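Local coordinates for protein alpha-1,2-mannosidase (Bacteroides thetaiotaomicron, PDB 2WW2) that hydrolyses alpha-mannosides, probably alpha-1,2-linked ones, with inversion of anomeric configuration, as a calcium-dependent glycoside hydrolase of family GH92 from a human gut symbiont, at residues Asn118-Ser123 with Phe133-Pro138; Phe188-Ile193 with Phe221-Gly226; Asn671-Ala676 with Gly709-Leu714. All blocks are in the same frame, centred on the assembly; numbering follows the deposited sequence.

Contact 1. Residues Asn118-Ser123 with Phe133-Pro138; sequences NGLQTS and FEVSFP
Glu134 OE2 is gripped by two donors from the neighbouring strand. Ser123 OG gives it a short bond of 2.6 Å, on the anti side of the carboxylate and somewhat out of its plane. Gln121 NE2 comes to OE2 from above the opposite face, at 3.3 Å and with a fairly straight N-H (161°), its amide plane turned 88° from the carboxylate. In Glu134 chi1 of 69° sets CG between the backbone N and the carbonyl carbon, close to Ser123, and from CG the extended chain carries the carboxylate on. The other oxygen, OE1, forms a salt bridge with Lys228. An alanine in place of Glu134 would probably leave Lys228 without its counter-charge here and take from Gln121 NE2 and Ser123 OG the acceptor they share.

The strands run antiparallel. Gln121 with Ser136 and Ser123 with Glu134 are hydrogen-bonded pairs, while Thr122 faces Val135 in a non-hydrogen-bonded pair. The carbonyl Glu134 O takes a second donor besides Ser123 N: Thr122 OG1 reaches it at 2.9 Å from the opposite face of the carbonyl plane. A threonine suits this place, its hydroxyl bonding to the backbone while it also meets Val135 CG2 and the edge of the Phe133 ring.

Towards the open end of the hairpin the contact turns apolar. Leu120 CD1 meets Phe137 CD1 at 3.7 Å, and Leu120 CB packs on Pro138 CD. Asn118 OD1 accepts from Leu120 N in an Asx turn that leads into the strand. The chemistry implies a hairpin with a charged, cross-strand network on the Glu134 side and hydrophobic packing on the Val135 side.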
loop_
_atom_site.group_PDB
_atom_site.type_symbol
_atom_site.label_atom_id
_atom_site.label_comp_id
_atom_site.label_asym_id
_atom_site.label_seq_id
_atom_site.Cartn_x
_atom_site.Cartn_y
_atom_site.Cartn_z
ATOM N N ASN A 118 39.428 4.421 24.438
ATOM C CA ASN A 118 40.697 4.834 25.059
ATOM C C ASN A 118 41.135 3.879 26.181
ATOM O O ASN A 118 42.149 4.104 26.837
ATOM C CB ASN A 118 40.628 6.280 25.590
ATOM C CG ASN A 118 39.560 6.457 26.661
ATOM O OD1 ASN A 118 39.042 5.479 27.182
ATOM N ND2 ASN A 118 39.225 7.705 26.991
ATOM N N GLY A 119 40.356 2.830 26.401
ATOM C CA GLY A 119 40.719 1.807 27.368
ATOM C C GLY A 119 40.114 1.990 28.749
ATOM O O GLY A 119 40.243 1.113 29.604
ATOM N N LEU A 120 39.433 3.112 28.985
ATOM C CA LEU A 120 38.810 3.301 30.285
ATOM C C LEU A 120 37.651 2.320 30.411
ATOM O O LEU A 120 36.806 2.238 29.520
ATOM C CB LEU A 120 38.301 4.741 30.452
ATOM C CG LEU A 120 37.692 5.090 31.823
ATOM C CD1 LEU A 120 37.936 6.593 32.152
ATOM C CD2 LEU A 120 36.189 4.743 31.929
ATOM N N GLN A 121 37.609 1.565 31.509
ATOM C CA GLN A 121 36.502 0.632 31.704
ATOM C C GLN A 121 35.686 1.074 32.897
ATOM O O GLN A 121 36.235 1.560 33.884
ATOM C CB GLN A 121 37.018 -0.800 31.910
ATOM C CG GLN A 121 35.892 -1.853 32.122
ATOM C CD GLN A 121 35.449 -1.977 33.568
ATOM O OE1 GLN A 121 36.196 -1.657 34.492
ATOM N NE2 GLN A 121 34.225 -2.450 33.775
ATOM N N THR A 122 34.373 0.924 32.813
ATOM C CA THR A 122 33.523 1.217 33.963
ATOM C C THR A 122 32.323 0.281 33.985
ATOM O O THR A 122 31.866 -0.176 32.933
ATOM C CB THR A 122 33.079 2.704 33.980
ATOM O OG1 THR A 122 32.360 2.978 35.191
ATOM C CG2 THR A 122 32.199 3.028 32.808
ATOM N N SER A 123 31.857 -0.067 35.182
ATOM C CA SER A 123 30.560 -0.719 35.289
ATOM C C SER A 123 29.787 -0.184 36.485
ATOM O O SER A 123 30.363 0.422 37.414
ATOM C CB SER A 123 30.666 -2.247 35.306
ATOM O OG SER A 123 31.019 -2.758 36.578
ATOM N N PHE A 133 29.588 2.169 41.176
ATOM C CA PHE A 133 30.395 2.075 39.961
ATOM C C PHE A 133 31.766 1.497 40.321
ATOM O O PHE A 133 32.259 1.717 41.438
ATOM C CB PHE A 133 30.702 3.473 39.386
ATOM C CG PHE A 133 29.518 4.192 38.771
ATOM C CD1 PHE A 133 29.490 4.471 37.402
ATOM C CD2 PHE A 133 28.457 4.613 39.562
ATOM C CE1 PHE A 133 28.410 5.147 36.831
ATOM C CE2 PHE A 133 27.365 5.291 38.986
ATOM C CZ PHE A 133 27.346 5.561 37.630
ATOM N N GLU A 134 32.412 0.833 39.365
ATOM C CA GLU A 134 33.855 0.632 39.432
ATOM C C GLU A 134 34.393 1.385 38.220
ATOM O O GLU A 134 33.724 1.451 37.190
ATOM C CB GLU A 134 34.214 -0.856 39.314
ATOM C CG GLU A 134 33.908 -1.390 37.875
ATOM C CD GLU A 134 34.166 -2.882 37.667
ATOM O OE1 GLU A 134 35.052 -3.453 38.362
ATOM O OE2 GLU A 134 33.466 -3.474 36.792
ATOM N N VAL A 135 35.569 2.000 38.333
ATOM C CA VAL A 135 36.197 2.588 37.163
ATOM C C VAL A 135 37.650 2.111 37.105
ATOM O O VAL A 135 38.357 2.192 38.103
ATOM C CB VAL A 135 36.195 4.139 37.197
ATOM C CG1 VAL A 135 36.869 4.673 35.928
ATOM C CG2 VAL A 135 34.764 4.720 37.368
ATOM N N SER A 136 38.068 1.584 35.952
ATOM C CA SER A 136 39.462 1.255 35.702
ATOM C C SER A 136 40.056 2.283 34.725
ATOM O O SER A 136 39.705 2.294 33.538
ATOM C CB SER A 136 39.541 -0.153 35.106
ATOM O OG SER A 136 40.877 -0.555 34.915
ATOM N N PHE A 137 40.933 3.162 35.208
ATOM C CA PHE A 137 41.479 4.239 34.362
ATOM C C PHE A 137 42.670 3.736 33.544
ATOM O O PHE A 137 43.451 2.955 34.050
ATOM C CB PHE A 137 41.962 5.420 35.231
ATOM C CG PHE A 137 40.844 6.237 35.849
ATOM C CD1 PHE A 137 40.145 7.169 35.097
ATOM C CD2 PHE A 137 40.515 6.076 37.178
ATOM C CE1 PHE A 137 39.143 7.928 35.656
ATOM C CE2 PHE A 137 39.509 6.828 37.754
ATOM C CZ PHE A 137 38.813 7.752 36.983
ATOM N N PRO A 138 42.836 4.215 32.297
ATOM C CA PRO A 138 44.047 3.833 31.559
ATOM C C PRO A 138 45.274 4.407 32.239
ATOM O O PRO A 138 45.250 5.540 32.705
ATOM C CB PRO A 138 43.876 4.479 30.177
ATOM C CG PRO A 138 42.660 5.359 30.258
ATOM C CD PRO A 138 41.898 5.036 31.510
#

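Contact 2. Residues Phe188-Ile193 with Phe221-Gly226; sequences FSHPVI and FDVPAG
Phe188, at the end of strand 182-188, meets Phe221 obliquely: the ring planes stand 37° apart, and CD1 of Phe188 comes within 3.3 Å of Phe221 CZ. Next, His190 uses its ring face, over which Val223 CG1 sits in a CH-pi contact, 4.2 Å from the ring centroid and displaced toward the rim. ND1 of this imidazole is paired with Ser189 OG, and NE2 with Glu227, so bonds at both nitrogens probably hold the ring's rotation, with one face on Val223. The carbonyl His190 O lies at the edge of the Phe221 ring, 3.6 Å from CE1, where the ring hydrogens suit an oxygen. Pro191 O is bridged to Asp222 N by a water, which donates to Pro191 O at 2.6 Å and accepts from Asp222 N at 2.8 Å. Further on, Val192 CG2 touches Phe221 CE1 at 3.9 Å, and the branched Ile193 lays CG1 against Asp222 CB.

Phe221 CB points away from 188-193, but with CG anti to the carbonyl carbon (chi1 -58°) the ring comes back to fill its bend. This is packing between two connections at strand ends, 182-188 to 194-198 and 216-221 to 229-236, in the beta-rich N-terminal region of this GH92 enzyme.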
loop_
_atom_site.group_PDB
_atom_site.type_symbol
_atom_site.label_atom_id
_atom_site.label_comp_id
_atom_site.label_asym_id
_atom_site.label_seq_id
_atom_site.Cartn_x
_atom_site.Cartn_y
_atom_site.Cartn_z
ATOM N N PHE A 188 33.573 8.659 46.923
ATOM C CA PHE A 188 34.623 8.085 46.087
ATOM C C PHE A 188 35.614 7.349 46.988
ATOM O O PHE A 188 35.904 7.790 48.115
ATOM C CB PHE A 188 35.328 9.184 45.271
ATOM C CG PHE A 188 34.397 9.921 44.326
ATOM C CD1 PHE A 188 34.291 9.540 42.999
ATOM C CD2 PHE A 188 33.596 10.954 44.780
ATOM C CE1 PHE A 188 33.420 10.196 42.127
ATOM C CE2 PHE A 188 32.718 11.617 43.916
ATOM C CZ PHE A 188 32.636 11.242 42.590
ATOM N N SER A 189 36.147 6.241 46.494
ATOM C CA SER A 189 37.011 5.409 47.311
ATOM C C SER A 189 38.417 5.985 47.476
ATOM O O SER A 189 39.125 5.639 48.420
ATOM C CB SER A 189 37.095 4.003 46.700
ATOM O OG SER A 189 37.609 4.070 45.377
ATOM N N HIS A 190 38.828 6.850 46.559
ATOM C CA HIS A 190 40.211 7.322 46.529
ATOM C C HIS A 190 40.269 8.833 46.732
ATOM O O HIS A 190 39.283 9.528 46.483
ATOM C CB HIS A 190 40.858 6.929 45.199
ATOM C CG HIS A 190 41.281 5.494 45.138
ATOM N ND1 HIS A 190 40.388 4.458 44.953
ATOM C CD2 HIS A 190 42.508 4.921 45.229
ATOM C CE1 HIS A 190 41.044 3.310 44.950
ATOM N NE2 HIS A 190 42.333 3.565 45.110
ATOM N N PRO A 191 41.423 9.344 47.196
ATOM C CA PRO A 191 41.592 10.773 47.448
ATOM C C PRO A 191 41.316 11.626 46.221
ATOM O O PRO A 191 41.745 11.288 45.105
ATOM C CB PRO A 191 43.076 10.900 47.793
ATOM C CG PRO A 191 43.459 9.542 48.324
ATOM C CD PRO A 191 42.616 8.558 47.583
ATOM N N VAL A 192 40.629 12.736 46.453
ATOM C CA VAL A 192 40.331 13.710 45.428
ATOM C C VAL A 192 41.486 14.704 45.371
ATOM O O VAL A 192 41.629 15.540 46.254
ATOM C CB VAL A 192 39.021 14.446 45.759
ATOM C CG1 VAL A 192 38.745 15.555 44.740
ATOM C CG2 VAL A 192 37.853 13.453 45.820
ATOM N N ILE A 193 42.307 14.611 44.335
ATOM C CA ILE A 193 43.525 15.414 44.224
ATOM C C ILE A 193 43.243 16.842 43.776
ATOM O O ILE A 193 43.823 17.788 44.320
ATOM C CB ILE A 193 44.509 14.777 43.230
ATOM C CG1 ILE A 193 44.735 13.313 43.599
ATOM C CG2 ILE A 193 45.836 15.541 43.209
ATOM C CD1 ILE A 193 45.090 13.086 45.049
ATOM N N PHE A 221 41.611 12.236 40.124
ATOM C CA PHE A 221 42.158 11.199 41.002
ATOM C C PHE A 221 43.586 10.803 40.652
ATOM O O PHE A 221 44.141 11.249 39.652
ATOM C CB PHE A 221 41.250 9.955 41.011
ATOM C CG PHE A 221 39.848 10.254 41.450
ATOM C CD1 PHE A 221 39.516 10.257 42.797
ATOM C CD2 PHE A 221 38.879 10.602 40.519
ATOM C CE1 PHE A 221 38.222 10.564 43.203
ATOM C CE2 PHE A 221 37.595 10.913 40.909
ATOM C CZ PHE A 221 37.252 10.893 42.245
ATOM N N ASP A 222 44.171 9.971 41.502
ATOM C CA ASP A 222 45.489 9.414 41.239
ATOM C C ASP A 222 45.470 7.967 41.693
ATOM O O ASP A 222 46.297 7.547 42.509
ATOM C CB ASP A 222 46.568 10.189 41.988
ATOM C CG ASP A 222 47.953 9.834 41.518
ATOM O OD1 ASP A 222 48.075 9.257 40.415
ATOM O OD2 ASP A 222 48.918 10.132 42.246
ATOM N N VAL A 223 44.506 7.213 41.179
ATOM C CA VAL A 223 44.377 5.800 41.507
ATOM C C VAL A 223 45.631 5.057 41.045
ATOM O O VAL A 223 46.033 5.185 39.888
ATOM C CB VAL A 223 43.145 5.178 40.816
ATOM C CG1 VAL A 223 43.013 3.688 41.211
ATOM C CG2 VAL A 223 41.862 5.961 41.173
ATOM N N PRO A 224 46.258 4.271 41.939
ATOM C CA PRO A 224 47.472 3.578 41.483
ATOM C C PRO A 224 47.179 2.474 40.465
ATOM O O PRO A 224 46.095 1.885 40.469
ATOM C CB PRO A 224 48.068 2.975 42.777
ATOM C CG PRO A 224 47.261 3.559 43.942
ATOM C CD PRO A 224 45.941 4.028 43.361
ATOM N N ALA A 225 48.134 2.191 39.589
ATOM C CA ALA A 225 47.966 1.091 38.643
ATOM C C ALA A 225 47.522 -0.183 39.360
ATOM O O ALA A 225 47.998 -0.488 40.456
ATOM C CB ALA A 225 49.263 0.844 37.878
ATOM N N GLY A 226 46.610 -0.931 38.747
ATOM C CA GLY A 226 46.115 -2.159 39.361
ATOM C C GLY A 226 44.909 -1.946 40.261
ATOM O O GLY A 226 44.220 -2.903 40.599
HETATM O O HOH W 1 43.229 9.346 44.111
#

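Contact 3. Residues Asn671-Ala676 with Gly709-Leu714; sequences NFVVSA and GGELNL
Phe672 lays one face of its ring against the backbone of Gly710 and Glu711, while Asn671 O just before it accepts from Gly710 N at 2.9 Å. That bond is the first of five between the backbones. Val673 bonds through its N to Gly710 O and through its O to Leu712 N, and Ser675 does the same with Leu712 O and Leu714 N. One residue gripping two alternate residues of its neighbour is the pattern of parallel strands, and the short axes diverge by only 8°.

The apolar contacts gather on the face that carries Phe672, Val674 and Leu712. CG of Phe672 is anti to the backbone N (chi1 -168°), which sets it beside the carbonyl carbon; the ring then lies over the Gly710-Glu711 backbone, with CE2 3.9 Å from Leu712 CB. Under the ring, a beta carbon on Gly710 would come 4.0 Å from Phe672 CE1, close but no clash; the stronger reason for glycine is the backbone, at whose angles a beta carbon would jam against the preceding carbonyl oxygen. At Gly709, which has positive phi just after helix 703-707, a beta carbon would clash with Asn671 O. Farther along, Val674 CG1 packs on Leu714 CD1 at 4.0 Å.

The other face, with Val673, Glu711, Ser675 and Asn713, is mixed. Ser675 OG donates to Glu711 OE2 at 2.9 Å, on the anti side of the carboxylate. The extended Glu711 chain runs beside Val673, with CG 4.1 Å from Val673 CB, and beyond it the carboxylate bonds Ser675.

The two strands form the parallel pair within the otherwise antiparallel order of a mixed sheet in the GH92 catalytic region, flanked by strands 661-665 and 685-691.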
loop_
_atom_site.group_PDB
_atom_site.type_symbol
_atom_site.label_atom_id
_atom_site.label_comp_id
_atom_site.label_asym_id
_atom_site.label_seq_id
_atom_site.Cartn_x
_atom_site.Cartn_y
_atom_site.Cartn_z
ATOM N N ASN A 671 1.326 -23.711 43.270
ATOM C CA ASN A 671 1.946 -23.700 41.945
ATOM C C ASN A 671 0.938 -24.124 40.893
ATOM O O ASN A 671 0.196 -25.095 41.084
ATOM C CB ASN A 671 3.131 -24.660 41.921
ATOM C CG ASN A 671 4.154 -24.330 42.989
ATOM O OD1 ASN A 671 4.641 -23.210 43.058
ATOM N ND2 ASN A 671 4.460 -25.295 43.846
ATOM N N PHE A 672 0.884 -23.391 39.789
ATOM C CA PHE A 672 0.027 -23.798 38.689
ATOM C C PHE A 672 0.887 -24.107 37.487
ATOM O O PHE A 672 1.687 -23.265 37.053
ATOM C CB PHE A 672 -1.008 -22.724 38.339
ATOM C CG PHE A 672 -2.090 -23.236 37.415
ATOM C CD1 PHE A 672 -3.259 -23.750 37.926
ATOM C CD2 PHE A 672 -1.897 -23.255 36.037
ATOM C CE1 PHE A 672 -4.248 -24.251 37.093
ATOM C CE2 PHE A 672 -2.879 -23.753 35.193
ATOM C CZ PHE A 672 -4.062 -24.258 35.731
ATOM N N VAL A 673 0.727 -25.306 36.943
ATOM C CA VAL A 673 1.510 -25.727 35.778
ATOM C C VAL A 673 0.676 -25.759 34.500
ATOM O O VAL A 673 -0.414 -26.337 34.483
ATOM C CB VAL A 673 2.094 -27.124 36.006
ATOM C CG1 VAL A 673 2.704 -27.706 34.694
ATOM C CG2 VAL A 673 3.122 -27.084 37.143
ATOM N N VAL A 674 1.174 -25.143 33.430
ATOM C CA VAL A 674 0.595 -25.378 32.113
ATOM C C VAL A 674 1.565 -26.315 31.411
ATOM O O VAL A 674 2.677 -25.913 31.052
ATOM C CB VAL A 674 0.413 -24.093 31.266
ATOM C CG1 VAL A 674 -0.139 -24.441 29.871
ATOM C CG2 VAL A 674 -0.498 -23.089 31.966
ATOM N N SER A 675 1.190 -27.580 31.256
ATOM C CA SER A 675 2.087 -28.492 30.534
ATOM C C SER A 675 1.594 -28.805 29.118
ATOM O O SER A 675 0.396 -28.974 28.873
ATOM C CB SER A 675 2.373 -29.762 31.343
ATOM O OG SER A 675 1.227 -30.570 31.401
ATOM N N ALA A 676 2.534 -28.867 28.183
ATOM C CA ALA A 676 2.234 -29.108 26.786
ATOM C C ALA A 676 3.382 -29.963 26.264
ATOM O O ALA A 676 4.227 -29.505 25.486
ATOM C CB ALA A 676 2.137 -27.763 26.026
ATOM N N GLY A 709 -3.705 -23.265 42.561
ATOM C CA GLY A 709 -2.671 -24.168 42.103
ATOM C C GLY A 709 -3.267 -25.386 41.424
ATOM O O GLY A 709 -4.460 -25.674 41.562
ATOM N N GLY A 710 -2.444 -26.098 40.667
ATOM C CA GLY A 710 -2.920 -27.281 39.962
ATOM C C GLY A 710 -2.210 -27.402 38.630
ATOM O O GLY A 710 -1.055 -26.990 38.496
ATOM N N GLU A 711 -2.906 -27.951 37.639
ATOM C CA GLU A 711 -2.275 -28.212 36.349
ATOM C C GLU A 711 -3.266 -28.219 35.203
ATOM O O GLU A 711 -4.312 -28.880 35.272
ATOM C CB GLU A 711 -1.509 -29.543 36.366
ATOM C CG GLU A 711 -0.829 -29.860 35.029
ATOM C CD GLU A 711 0.188 -30.995 35.125
ATOM O OE1 GLU A 711 0.577 -31.358 36.255
ATOM O OE2 GLU A 711 0.602 -31.528 34.071
ATOM N N LEU A 712 -2.927 -27.472 34.153
ATOM C CA LEU A 712 -3.608 -27.576 32.876
ATOM C C LEU A 712 -2.711 -28.381 31.944
ATOM O O LEU A 712 -1.632 -27.914 31.556
ATOM C CB LEU A 712 -3.845 -26.184 32.296
ATOM C CG LEU A 712 -4.620 -26.139 30.985
ATOM C CD1 LEU A 712 -6.049 -26.744 31.135
ATOM C CD2 LEU A 712 -4.649 -24.693 30.433
ATOM N N ASN A 713 -3.149 -29.591 31.602
ATOM C CA ASN A 713 -2.366 -30.537 30.794
ATOM C C ASN A 713 -2.892 -30.562 29.364
ATOM O O ASN A 713 -3.976 -31.097 29.111
ATOM C CB ASN A 713 -2.440 -31.937 31.428
ATOM C CG ASN A 713 -1.707 -33.017 30.622
ATOM O OD1 ASN A 713 -1.162 -32.775 29.557
ATOM N ND2 ASN A 713 -1.703 -34.227 31.154
ATOM N N LEU A 714 -2.125 -29.990 28.432
ATOM C CA LEU A 714 -2.580 -29.866 27.058
ATOM C C LEU A 714 -1.930 -30.907 26.144
ATOM O O LEU A 714 -0.726 -31.151 26.239
ATOM C CB LEU A 714 -2.270 -28.466 26.528
ATOM C CG LEU A 714 -2.757 -27.295 27.370
ATOM C CD1 LEU A 714 -2.250 -25.968 26.783
ATOM C CD2 LEU A 714 -4.273 -27.312 27.423
#

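How the contacts relate
Along the chain the contacts follow in series, each closing before the next opens. Contacts 1 and 2 belong to the beta-rich N-terminal region of GH92; their centres are 12 Å apart, and they touch where Phe137 CD2 packs on Val223 CG2 at 4.2 Å. Strand 229-236 ties them further, pairing with both strand 130-136 and strand 182-188. Contact 3 lies in the catalytic region, its centre 48 Å from that of contact 1 and 56 Å from that of contact 2; its nearest atoms are about 34 Å from contact 1. The first two therefore describe neighbouring parts of the N-terminal family region, and the third a separate mixed sheet in the catalytic family region.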